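Toll-like receptor 13 (Mus musculus, PDB 4Z0C) recognises bacterial 23S rRNA and signals through MYD88 and TRAF6 to activate NF-kappa-B, cytokine secretion and inflammation. Local coordinates at residues 298-303 and 324-329; 485-490 and 519-524. All coordinates share one frame; numbering follows the deposited sequence.

Interaction 1. Residues 298-303 and 324-329; sequences QLAKCT and FNALPS. With NAG (2-acetamido-2-deoxy-beta-D-glucopyranose), chain G.
Ala300 of helix 293-302 packs on Ala326 and Leu327 in a small apolar contact between successive turns of the leucine-rich-repeat solenoid of the ectodomain. Most of the helix lies within LRR 11, whereas residues 324-329 run from the end of LRR 12 into the start of LRR 13, on the side of the coil away from the parallel strands. The two alanines meet methyl to methyl, CB of Ala300 lying 3.5 Å from CB of Ala326. Leu327 comes in beside them with its branch point, its CG being 3.8 Å from Ala300 CB, and CD1 lies against the same methyl. Its other methyl, CD2, turns to Thr303 and comes within 4.3 Å of Thr303 CG2. A type I turn from Phe324 to Leu327, closed by a 2.8 Å bond from Leu327 N to Phe324 O, brings Ala326 and Leu327 up to the helix. Deeper in the solenoid, Leu299 and Leu327 both rest on Leu308 of strand 307-309. Ser329 OG is hydrogen-bonded to Leu305 O, and a disulfide joins Cys302 to Cys272. Farther from the helix, Pro328 and Ser329 border a glycan, NAG C8 lying 3.7 Å from Pro328 O. The backbones come close as well: Ala300 O and Ala326 O are 3.2 Å apart. Since both oxygens are acceptors, their approach is probably mildly unfavourable, and cohesion between the segments therefore appears to come from their apolar side-chain contacts.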
loop_
_atom_site.group_PDB
_atom_site.type_symbol
_atom_site.label_atom_id
_atom_site.label_comp_id
_atom_site.label_asym_id
_atom_site.label_seq_id
_atom_site.Cartn_x
_atom_site.Cartn_y
_atom_site.Cartn_z
ATOM N N GLN A 298 30.720 39.007 -4.872
ATOM C CA GLN A 298 31.286 39.957 -3.932
ATOM C C GLN A 298 31.765 39.244 -2.672
ATOM O O GLN A 298 32.902 39.441 -2.237
ATOM C CB GLN A 298 30.260 41.029 -3.571
ATOM C CG GLN A 298 29.609 41.683 -4.775
ATOM C CD GLN A 298 28.730 42.853 -4.386
ATOM O OE1 GLN A 298 27.536 42.877 -4.690
ATOM N NE2 GLN A 298 29.322 43.841 -3.712
ATOM N N LEU A 299 30.904 38.384 -2.130
ATOM C CA LEU A 299 31.206 37.591 -0.949
ATOM C C LEU A 299 32.507 36.825 -1.136
ATOM O O LEU A 299 33.357 36.823 -0.253
ATOM C CB LEU A 299 30.054 36.624 -0.677
ATOM C CG LEU A 299 30.137 35.699 0.536
ATOM C CD1 LEU A 299 30.393 36.480 1.820
ATOM C CD2 LEU A 299 28.848 34.894 0.657
ATOM N N ALA A 300 32.677 36.217 -2.306
ATOM C CA ALA A 300 33.889 35.458 -2.623
ATOM C C ALA A 300 35.197 36.246 -2.456
ATOM O O ALA A 300 36.259 35.657 -2.255
ATOM C CB ALA A 300 33.793 34.904 -4.029
ATOM N N LYS A 301 35.118 37.571 -2.559
ATOM C CA LYS A 301 36.284 38.441 -2.393
ATOM C C LYS A 301 36.585 38.751 -0.923
ATOM O O LYS A 301 37.738 38.766 -0.504
ATOM C CB LYS A 301 36.082 39.738 -3.185
ATOM C CG LYS A 301 36.325 39.579 -4.671
ATOM C CD LYS A 301 35.250 40.251 -5.507
ATOM C CE LYS A 301 35.456 41.744 -5.646
ATOM N NZ LYS A 301 34.658 42.258 -6.803
ATOM N N CYS A 302 35.526 38.951 -0.144
ATOM C CA CYS A 302 35.628 39.319 1.261
ATOM C C CYS A 302 36.071 38.201 2.173
ATOM O O CYS A 302 36.211 38.406 3.378
ATOM C CB CYS A 302 34.265 39.787 1.767
ATOM S SG CYS A 302 33.784 41.408 1.179
ATOM N N THR A 303 36.252 37.004 1.637
ATOM C CA THR A 303 36.264 35.869 2.545
ATOM C C THR A 303 37.017 34.629 2.053
ATOM O O THR A 303 37.342 34.520 0.882
ATOM C CB THR A 303 34.815 35.543 2.930
ATOM O OG1 THR A 303 34.808 34.937 4.227
ATOM C CG2 THR A 303 34.158 34.644 1.878
ATOM N N PHE A 324 31.401 31.127 -8.243
ATOM C CA PHE A 324 32.107 30.568 -7.100
ATOM C C PHE A 324 33.604 30.525 -7.303
ATOM O O PHE A 324 34.338 30.079 -6.418
ATOM C CB PHE A 324 31.567 29.156 -6.775
ATOM C CG PHE A 324 30.137 29.155 -6.330
ATOM C CD1 PHE A 324 29.815 29.450 -5.009
ATOM C CD2 PHE A 324 29.111 28.890 -7.233
ATOM C CE1 PHE A 324 28.495 29.471 -4.581
ATOM C CE2 PHE A 324 27.791 28.909 -6.821
ATOM C CZ PHE A 324 27.476 29.197 -5.492
ATOM N N ASN A 325 34.066 30.995 -8.456
ATOM C CA ASN A 325 35.476 30.818 -8.807
ATOM C C ASN A 325 36.485 31.549 -7.919
ATOM O O ASN A 325 37.650 31.150 -7.842
ATOM C CB ASN A 325 35.724 31.045 -10.298
ATOM C CG ASN A 325 35.139 29.926 -11.154
ATOM O OD1 ASN A 325 34.857 28.829 -10.655
ATOM N ND2 ASN A 325 34.953 30.195 -12.442
ATOM N N ALA A 326 36.048 32.607 -7.245
ATOM C CA ALA A 326 36.920 33.290 -6.296
ATOM C C ALA A 326 36.830 32.631 -4.915
ATOM O O ALA A 326 37.323 33.163 -3.918
ATOM C CB ALA A 326 36.583 34.771 -6.219
ATOM N N LEU A 327 36.199 31.464 -4.860
ATOM C CA LEU A 327 36.091 30.716 -3.613
ATOM C C LEU A 327 36.685 29.305 -3.675
ATOM O O LEU A 327 36.042 28.349 -3.259
ATOM C CB LEU A 327 34.631 30.658 -3.161
ATOM C CG LEU A 327 34.235 31.704 -2.119
ATOM C CD1 LEU A 327 32.736 31.803 -1.922
ATOM C CD2 LEU A 327 34.908 31.374 -0.782
ATOM N N PRO A 328 37.933 29.169 -4.162
ATOM C CA PRO A 328 38.473 27.813 -4.342
ATOM C C PRO A 328 38.687 27.051 -3.028
ATOM O O PRO A 328 39.020 25.867 -3.061
ATOM C CB PRO A 328 39.826 28.074 -5.014
ATOM C CG PRO A 328 40.233 29.417 -4.509
ATOM C CD PRO A 328 38.959 30.207 -4.411
ATOM N N SER A 329 38.519 27.719 -1.890
ATOM C CA SER A 329 38.708 27.069 -0.598
ATOM C C SER A 329 37.524 26.173 -0.208
ATOM O O SER A 329 37.660 25.329 0.681
ATOM C CB SER A 329 38.939 28.097 0.500
ATOM O OG SER A 329 37.872 29.028 0.551
HETATM C C1 NAG G . 42.723 22.232 -0.992
HETATM C C2 NAG G . 43.399 23.521 -0.488
HETATM C C3 NAG G . 44.860 23.267 -0.089
HETATM C C4 NAG G . 44.994 22.021 0.793
HETATM C C5 NAG G . 44.258 20.821 0.180
HETATM C C6 NAG G . 44.361 19.492 0.970
HETATM C C7 NAG G . 42.759 25.796 -1.199
HETATM C C8 NAG G . 42.516 26.718 -2.349
HETATM N N2 NAG G . 43.299 24.600 -1.470
HETATM O O3 NAG G . 45.398 24.384 0.590
HETATM O O4 NAG G . 46.366 21.736 0.971
HETATM O O5 NAG G . 42.910 21.178 -0.058
HETATM O O6 NAG G . 43.750 19.447 2.255
HETATM O O7 NAG G . 42.464 26.182 -0.073
#

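Interaction 2. Residues 485-490 and 519-524; sequences SYFHEH and PPFIKL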
loop_
_atom_site.group_PDB
_atom_site.type_symbol
_atom_site.label_atom_id
_atom_site.label_comp_id
_atom_site.label_asym_id
_atom_site.label_seq_id
_atom_site.Cartn_x
_atom_site.Cartn_y
_atom_site.Cartn_z
ATOM N N SER A 485 6.457 -9.489 -7.025
ATOM C CA SER A 485 5.643 -10.666 -6.708
ATOM C C SER A 485 6.410 -11.994 -6.832
ATOM O O SER A 485 6.385 -12.795 -5.917
ATOM C CB SER A 485 4.356 -10.690 -7.531
ATOM O OG SER A 485 4.624 -10.417 -8.891
ATOM N N TYR A 486 7.043 -12.262 -7.963
ATOM C CA TYR A 486 7.814 -13.501 -8.099
ATOM C C TYR A 486 9.296 -13.209 -8.303
ATOM O O TYR A 486 9.660 -12.094 -8.675
ATOM C CB TYR A 486 7.284 -14.360 -9.254
ATOM C CG TYR A 486 7.621 -13.833 -10.633
ATOM C CD1 TYR A 486 8.825 -14.160 -11.250
ATOM C CD2 TYR A 486 6.727 -13.029 -11.328
ATOM C CE1 TYR A 486 9.138 -13.685 -12.514
ATOM C CE2 TYR A 486 7.026 -12.551 -12.596
ATOM C CZ TYR A 486 8.234 -12.882 -13.182
ATOM O OH TYR A 486 8.539 -12.405 -14.435
ATOM N N PHE A 487 10.143 -14.215 -8.091
ATOM C CA PHE A 487 11.592 -14.044 -8.229
ATOM C C PHE A 487 12.169 -14.878 -9.368
ATOM O O PHE A 487 11.964 -16.083 -9.422
ATOM C CB PHE A 487 12.297 -14.469 -6.938
ATOM C CG PHE A 487 11.734 -13.851 -5.688
ATOM C CD1 PHE A 487 12.072 -12.560 -5.322
ATOM C CD2 PHE A 487 10.850 -14.566 -4.886
ATOM C CE1 PHE A 487 11.562 -11.997 -4.167
ATOM C CE2 PHE A 487 10.330 -14.007 -3.732
ATOM C CZ PHE A 487 10.688 -12.717 -3.372
ATOM N N HIS A 488 12.917 -14.238 -10.258
ATOM C CA HIS A 488 13.584 -14.940 -11.350
ATOM C C HIS A 488 14.733 -15.792 -10.806
ATOM O O HIS A 488 15.243 -15.517 -9.731
ATOM C CB HIS A 488 14.104 -13.949 -12.394
ATOM C CG HIS A 488 14.949 -14.588 -13.451
ATOM N ND1 HIS A 488 14.419 -15.136 -14.600
ATOM C CD2 HIS A 488 16.285 -14.799 -13.517
ATOM C CE1 HIS A 488 15.393 -15.645 -15.334
ATOM N NE2 HIS A 488 16.535 -15.458 -14.696
ATOM N N GLU A 489 15.113 -16.829 -11.541
ATOM C CA GLU A 489 16.212 -17.727 -11.165
ATOM C C GLU A 489 17.513 -17.040 -10.750
ATOM O O GLU A 489 18.137 -17.415 -9.758
ATOM C CB GLU A 489 16.517 -18.698 -12.305
ATOM C CG GLU A 489 17.814 -19.462 -12.095
ATOM C CD GLU A 489 18.189 -20.336 -13.273
ATOM O OE1 GLU A 489 17.416 -20.382 -14.258
ATOM O OE2 GLU A 489 19.265 -20.975 -13.206
ATOM N N HIS A 490 17.918 -16.044 -11.528
ATOM C CA HIS A 490 19.196 -15.373 -11.343
ATOM C C HIS A 490 18.992 -13.922 -10.932
ATOM O O HIS A 490 19.763 -13.041 -11.323
ATOM C CB HIS A 490 20.022 -15.406 -12.633
ATOM C CG HIS A 490 20.466 -16.776 -13.035
ATOM N ND1 HIS A 490 20.732 -17.772 -12.120
ATOM C CD2 HIS A 490 20.710 -17.311 -14.256
ATOM C CE1 HIS A 490 21.107 -18.866 -12.760
ATOM N NE2 HIS A 490 21.102 -18.613 -14.056
ATOM N N PRO A 519 14.665 -21.699 -5.513
ATOM C CA PRO A 519 14.494 -20.950 -4.267
ATOM C C PRO A 519 15.181 -19.621 -4.479
ATOM O O PRO A 519 16.325 -19.598 -4.940
ATOM C CB PRO A 519 15.275 -21.772 -3.249
ATOM C CG PRO A 519 15.407 -23.115 -3.844
ATOM C CD PRO A 519 15.469 -22.912 -5.324
ATOM N N PRO A 520 14.479 -18.525 -4.181
ATOM C CA PRO A 520 14.932 -17.172 -4.528
ATOM C C PRO A 520 16.146 -16.664 -3.746
ATOM O O PRO A 520 16.912 -15.859 -4.270
ATOM C CB PRO A 520 13.705 -16.316 -4.222
ATOM C CG PRO A 520 12.926 -17.104 -3.215
ATOM C CD PRO A 520 13.156 -18.538 -3.532
ATOM N N PHE A 521 16.352 -17.167 -2.537
ATOM C CA PHE A 521 17.429 -16.682 -1.674
ATOM C C PHE A 521 18.608 -17.647 -1.650
ATOM O O PHE A 521 19.486 -17.566 -0.793
ATOM C CB PHE A 521 16.882 -16.450 -0.269
ATOM C CG PHE A 521 15.613 -15.655 -0.257
ATOM C CD1 PHE A 521 15.573 -14.384 -0.826
ATOM C CD2 PHE A 521 14.448 -16.185 0.273
ATOM C CE1 PHE A 521 14.399 -13.642 -0.829
ATOM C CE2 PHE A 521 13.266 -15.453 0.269
ATOM C CZ PHE A 521 13.244 -14.178 -0.268
ATOM N N ILE A 522 18.620 -18.570 -2.601
ATOM C CA ILE A 522 19.597 -19.653 -2.593
ATOM C C ILE A 522 21.065 -19.193 -2.706
ATOM O O ILE A 522 21.961 -19.838 -2.170
ATOM C CB ILE A 522 19.250 -20.714 -3.683
ATOM C CG1 ILE A 522 20.013 -22.013 -3.438
ATOM C CG2 ILE A 522 19.523 -20.181 -5.075
ATOM C CD1 ILE A 522 19.745 -22.593 -2.096
ATOM N N LYS A 523 21.311 -18.059 -3.349
ATOM C CA LYS A 523 22.689 -17.585 -3.505
ATOM C C LYS A 523 23.143 -16.587 -2.427
ATOM O O LYS A 523 24.317 -16.224 -2.363
ATOM C CB LYS A 523 22.920 -17.001 -4.905
ATOM C CG LYS A 523 23.706 -17.905 -5.871
ATOM C CD LYS A 523 23.245 -19.368 -5.849
ATOM C CE LYS A 523 24.166 -20.271 -5.017
ATOM N NZ LYS A 523 25.519 -20.437 -5.617
ATOM N N LEU A 524 22.219 -16.157 -1.576
ATOM C CA LEU A 524 22.543 -15.168 -0.564
ATOM C C LEU A 524 23.181 -15.813 0.669
ATOM O O LEU A 524 22.573 -15.879 1.738
ATOM C CB LEU A 524 21.289 -14.395 -0.183
ATOM C CG LEU A 524 20.612 -13.695 -1.357
ATOM C CD1 LEU A 524 19.331 -13.013 -0.891
ATOM C CD2 LEU A 524 21.547 -12.706 -2.047
#
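Phe487 carries the first segment's share of this contact, meeting Pro520 and Phe521 across neighbouring turns of the leucine-rich-repeat solenoid. The pyrrolidine ring of Pro520 approaches the phenyl group obliquely, with CB 3.4 Å from Phe487 CD2 and only slightly farther from Phe487 CG, while Pro520 CG stays close to the same ring atom, 3.7 Å from Phe487 CD2. Beyond the proline, Phe521 turns its edge toward the face of Phe487 in a tilted edge-to-face pair, the ring centroids 5.6 Å apart and the planes at 59°. With its CG anti to the carbonyl carbon (chi1 -51°), Phe487 sends its ring across to both partners. Two overlapping type I turns, 519-522 and 521-524, shape the opposing segment; the second carries a 3.2 Å bond from Leu524 N to Phe521 O, the first a weak one from Ile522 N to Pro519 O. Farther out, Phe487 also touches Ile508, and Phe521 makes another edge-to-face pair with Phe546 of the following turn. Phe521, which falls at the phenylalanine position of the repeat consensus, thus has aromatic neighbours in Phe487 and Phe546. Phe521 and Leu524 both lie on Leu501 of strand 500-502, seating the turns on the core. Pro520 also bridges the two aromatic groups, its CG standing 3.8 Å above the plane of the Phe521 ring, toward the rim.

From the N terminus, interaction 1 comes first: the chain leaves helix 293-302, passes through strands 307-309 and 318-319, and returns at 324-329, closing a loop of 20 intervening residues. Several repeats later, interaction 2 closes a longer loop, with 28 residues and strand 500-502 between 485-490 and 519-524. The loops follow in series, neither nesting nor crossing, and their nearest atoms are about 41 Å apart. Each ties one turn of the solenoid to the next, at well-separated points on the ring. Interaction 2 lies nearer the bound RNA, with its closest atom about 10 Å away against about 27 Å for interaction 1.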